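PDB 6B4R: KauB from Pseudomonas aeruginosa PAO1, which probably oxidises a broad range of aldehydes, including aminoaldehydes and 4-guanidinobutyraldehyde, to the corresponding carboxylic acids with NAD(P)+ as electron acceptor. Local coordinates for residues Lys317-Pro320 with Leu321-Ala325; Ala343-Asp346 with Thr347-Asn351. One frame throughout, in Å; residues are numbered along the deposited sequence.

How the contacts relate
Contact 1 (317-325) lies within helix 315-326 and contact 2 (343-351) starts helix 347-362, the next helix in the chain. Their centres are 27 Å apart and their nearest atoms about 17 Å, so they do not touch. What they share is strand 382-389: Leu319 and Val322 of contact 1 reach Asp389 and Ile387 on it, while Leu344 and Met350 of contact 2 both rest on Val383. Contact 1 is peripheral and far from any site. Contact 2 sits further in, with the side chain of Val345 about 6 Å from the bound potassium ion and that of Gln349 about 12 Å from the glycol-like ligand bound in what is probably the substrate pocket.

Contact 1: Lys317-Pro320 with Leu321-Ala325; sequences KFLP and LVIEA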
loop_
_atom_site.group_PDB
_atom_site.type_symbol
_atom_site.label_atom_id
_atom_site.label_comp_id
_atom_site.label_asym_id
_atom_site.label_seq_id
_atom_site.Cartn_x
_atom_site.Cartn_y
_atom_site.Cartn_z
ATOM N N LYS A 317 -9.844 21.464 40.852
ATOM C CA LYS A 317 -11.176 20.922 40.611
ATOM C C LYS A 317 -11.127 19.551 39.941
ATOM O O LYS A 317 -12.099 18.797 39.989
ATOM C CB LYS A 317 -12.008 21.901 39.778
ATOM C CG LYS A 317 -11.355 22.314 38.472
ATOM C CD LYS A 317 -11.813 23.698 38.034
ATOM C CE LYS A 317 -11.368 24.763 39.027
ATOM N NZ LYS A 317 -9.896 24.716 39.270
ATOM N N PHE A 318 -9.991 19.228 39.331
ATOM C CA PHE A 318 -9.832 17.957 38.632
ATOM C C PHE A 318 -9.339 16.857 39.566
ATOM O O PHE A 318 -9.793 15.714 39.481
ATOM C CB PHE A 318 -8.880 18.113 37.444
ATOM C CG PHE A 318 -8.699 16.857 36.640
ATOM C CD1 PHE A 318 -9.718 16.386 35.829
ATOM C CD2 PHE A 318 -7.508 16.154 36.688
ATOM C CE1 PHE A 318 -9.554 15.233 35.085
ATOM C CE2 PHE A 318 -7.336 15.000 35.945
ATOM C CZ PHE A 318 -8.361 14.539 35.143
ATOM N N LEU A 319 -8.415 17.209 40.455
ATOM C CA LEU A 319 -7.865 16.250 41.415
ATOM C C LEU A 319 -8.906 15.582 42.332
ATOM O O LEU A 319 -8.851 14.368 42.531
ATOM C CB LEU A 319 -6.733 16.874 42.241
ATOM C CG LEU A 319 -6.046 15.933 43.236
ATOM C CD1 LEU A 319 -5.461 14.731 42.513
ATOM C CD2 LEU A 319 -4.969 16.662 44.022
ATOM N N PRO A 320 -9.850 16.362 42.900
ATOM C CA PRO A 320 -10.863 15.704 43.735
ATOM C C PRO A 320 -11.718 14.708 42.953
ATOM O O PRO A 320 -12.199 13.730 43.524
ATOM C CB PRO A 320 -11.730 16.872 44.215
ATOM C CG PRO A 320 -10.838 18.053 44.160
ATOM C CD PRO A 320 -9.972 17.831 42.959
ATOM N N LEU A 321 -11.904 14.957 41.661
ATOM C CA LEU A 321 -12.680 14.058 40.814
ATOM C C LEU A 321 -11.935 12.747 40.587
ATOM O O LEU A 321 -12.549 11.683 40.497
ATOM C CB LEU A 321 -12.995 14.724 39.475
ATOM C CG LEU A 321 -13.838 15.999 39.530
ATOM C CD1 LEU A 321 -13.900 16.660 38.161
ATOM C CD2 LEU A 321 -15.235 15.687 40.037
ATOM N N VAL A 322 -10.609 12.832 40.495
ATOM C CA VAL A 322 -9.768 11.654 40.303
ATOM C C VAL A 322 -9.717 10.809 41.571
ATOM O O VAL A 322 -9.803 9.580 41.515
ATOM C CB VAL A 322 -8.331 12.039 39.896
ATOM C CG1 VAL A 322 -7.467 10.794 39.737
ATOM C CG2 VAL A 322 -8.342 12.855 38.612
ATOM N N ILE A 323 -9.580 11.475 42.712
ATOM C CA ILE A 323 -9.554 10.791 43.998
ATOM C C ILE A 323 -10.859 10.041 44.240
ATOM O O ILE A 323 -10.852 8.897 44.695
ATOM C CB ILE A 323 -9.295 11.777 45.155
ATOM C CG1 ILE A 323 -7.915 12.422 45.004
ATOM C CG2 ILE A 323 -9.403 11.069 46.493
ATOM C CD1 ILE A 323 -7.624 13.498 46.029
ATOM N N GLU A 324 -11.977 10.684 43.918
ATOM C CA GLU A 324 -13.288 10.065 44.075
ATOM C C GLU A 324 -13.439 8.853 43.158
ATOM O O GLU A 324 -13.925 7.800 43.576
ATOM C CB GLU A 324 -14.395 11.082 43.792
ATOM C CG GLU A 324 -15.806 10.516 43.907
ATOM C CD GLU A 324 -16.162 10.104 45.329
ATOM O OE1 GLU A 324 -15.619 10.704 46.283
ATOM O OE2 GLU A 324 -16.985 9.177 45.493
ATOM N N ALA A 325 -13.011 9.008 41.909
ATOM C CA ALA A 325 -13.125 7.942 40.920
ATOM C C ALA A 325 -12.254 6.740 41.268
ATOM O O ALA A 325 -12.542 5.617 40.850
ATOM C CB ALA A 325 -12.777 8.464 39.532
#
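Ile323 reaches back one helical turn over Leu319. Its CB stands 3.7 Å from Leu319 O; CG1, beside the backbone N (chi1 -63°), comes 3.3 Å from the same Leu319 O, and CD1 at the tip comes 4.0 Å from Leu319 CG, the two side chains crossing at a slant. That oxygen is also the acceptor for Ile323 N, at 3.0 Å in a nearly straight bond of 166°. On another side of the helix, Val322 CG2 lies over one face of the Phe318 ring, off centre toward its rim and 3.6 Å from CE2, a CH-pi contact. With CG anti to the backbone N (chi1 -178°), the Phe318 ring leaves the helix toward the protein interior, against Leu283 and Ala287 of helix 283-295 and Leu308 and Val310 of strand 307-311. Pro320 brings no N-H, so the helix is kinked where the bond to the preceding turn is missing; its carbonyl still works, taking Glu324 N at 3.1 Å. With Phe318 and Val322 buried and Lys317 and Glu324 exposed, this is an amphipathic helix covering the parallel part of a mixed sheet, as in the catalytic domain of aldehyde dehydrogenases.

Contact 2: Ala343-Asp346 with Thr347-Asn351; sequences ALVD and TQQMN
Asp346 is the N-cap of helix 347-362, and its side chain reaches over the first turn to Gln349. OD2 accepts Gln349 N at 2.8 Å with an N-H...O angle of 159°, and the donor meets it nearly along the C-O axis. CG sits between the backbone N and the carbonyl carbon (chi1 57°), a rotamer that turns the carboxylate toward the amides of the first turn, within reach of Gln349 N. The side chains of Asp346 and Gln349 cross at about a right angle. A second bond runs from the main chain: Asp346 O takes Met350 N at 3.2 Å, the first i to i+4 bond of the helix. This is the classic aspartate N-cap, in which a carboxylate supplies an acceptor to an amide of the first turn; its negative charge should also suit the positive end of the helix dipole. The other oxygen, OD1, forms a salt bridge to Lys195, a residue of the potassium site, so the cap ties the helix start to that region. Ahead of the cap, aliphatic groups pack against the first turn. Val345 CG1 lies 3.7 Å from Gln349 CB. Leu344 CD1 lies 3.7 Å from Met350 CA and 4.1 Å from its CB, the two side chains crossing at about a right angle and both touching Val383 of strand 382-389. The incoming loop is pinned as well, Val345 N to Glu300 OE2 and Leu344 O to Thr381 OG1.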
loop_
_atom_site.group_PDB
_atom_site.type_symbol
_atom_site.label_atom_id
_atom_site.label_comp_id
_atom_site.label_asym_id
_atom_site.label_seq_id
_atom_site.Cartn_x
_atom_site.Cartn_y
_atom_site.Cartn_z
ATOM N N ALA A 343 -4.552 -8.899 42.807
ATOM C CA ALA A 343 -3.318 -8.933 43.581
ATOM C C ALA A 343 -2.108 -8.646 42.702
ATOM O O ALA A 343 -2.151 -8.847 41.488
ATOM C CB ALA A 343 -3.163 -10.294 44.249
ATOM N N LEU A 344 -1.029 -8.177 43.322
ATOM C CA LEU A 344 0.248 -8.031 42.635
ATOM C C LEU A 344 0.820 -9.422 42.403
ATOM O O LEU A 344 0.486 -10.353 43.128
ATOM C CB LEU A 344 1.211 -7.178 43.458
ATOM C CG LEU A 344 0.755 -5.740 43.720
ATOM C CD1 LEU A 344 1.810 -4.962 44.488
ATOM C CD2 LEU A 344 0.423 -5.043 42.410
ATOM N N VAL A 345 1.687 -9.563 41.404
ATOM C CA VAL A 345 2.125 -10.885 40.949
ATOM C C VAL A 345 2.829 -11.732 42.025
ATOM O O VAL A 345 2.624 -12.944 42.091
ATOM C CB VAL A 345 2.984 -10.790 39.659
ATOM C CG1 VAL A 345 4.293 -10.055 39.928
ATOM C CG2 VAL A 345 3.236 -12.176 39.075
ATOM N N ASP A 346 3.642 -11.101 42.870
ATOM C CA ASP A 346 4.320 -11.818 43.952
ATOM C C ASP A 346 4.776 -10.901 45.089
ATOM O O ASP A 346 4.486 -9.705 45.089
ATOM C CB ASP A 346 5.495 -12.660 43.422
ATOM C CG ASP A 346 6.531 -11.832 42.669
ATOM O OD1 ASP A 346 7.315 -12.430 41.902
ATOM O OD2 ASP A 346 6.572 -10.595 42.838
ATOM N N THR A 347 5.492 -11.473 46.053
ATOM C CA THR A 347 5.985 -10.719 47.201
ATOM C C THR A 347 7.042 -9.696 46.785
ATOM O O THR A 347 7.041 -8.558 47.259
ATOM C CB THR A 347 6.569 -11.658 48.282
ATOM O OG1 THR A 347 5.538 -12.524 48.773
ATOM C CG2 THR A 347 7.141 -10.856 49.443
ATOM N N GLN A 348 7.934 -10.110 45.889
ATOM C CA GLN A 348 9.005 -9.249 45.396
ATOM C C GLN A 348 8.462 -7.992 44.720
ATOM O O GLN A 348 8.964 -6.889 44.942
ATOM C CB GLN A 348 9.894 -10.017 44.418
ATOM C CG GLN A 348 11.008 -9.184 43.807
ATOM C CD GLN A 348 11.781 -9.934 42.741
ATOM O OE1 GLN A 348 11.444 -11.067 42.394
ATOM N NE2 GLN A 348 12.825 -9.305 42.213
ATOM N N GLN A 349 7.440 -8.168 43.889
ATOM C CA GLN A 349 6.821 -7.048 43.196
ATOM C C GLN A 349 6.139 -6.125 44.196
ATOM O O GLN A 349 6.182 -4.902 44.054
ATOM C CB GLN A 349 5.810 -7.548 42.160
ATOM C CG GLN A 349 5.191 -6.448 41.310
ATOM C CD GLN A 349 6.191 -5.800 40.368
ATOM O OE1 GLN A 349 7.160 -6.431 39.940
ATOM N NE2 GLN A 349 5.962 -4.532 40.043
ATOM N N MET A 350 5.518 -6.719 45.212
ATOM C CA MET A 350 4.846 -5.954 46.257
ATOM C C MET A 350 5.832 -5.079 47.022
ATOM O O MET A 350 5.572 -3.897 47.257
ATOM C CB MET A 350 4.121 -6.888 47.226
ATOM C CG MET A 350 3.302 -6.157 48.277
ATOM S SD MET A 350 2.654 -7.245 49.559
ATOM C CE MET A 350 4.171 -7.895 50.253
ATOM N N ASN A 351 6.962 -5.667 47.408
ATOM C CA ASN A 351 8.001 -4.943 48.134
ATOM C C ASN A 351 8.566 -3.791 47.317
ATOM O O ASN A 351 8.871 -2.727 47.854
ATOM C CB ASN A 351 9.129 -5.889 48.549
ATOM C CG ASN A 351 8.679 -6.922 49.560
ATOM O OD1 ASN A 351 7.765 -6.678 50.345
ATOM N ND2 ASN A 351 9.322 -8.084 49.546
#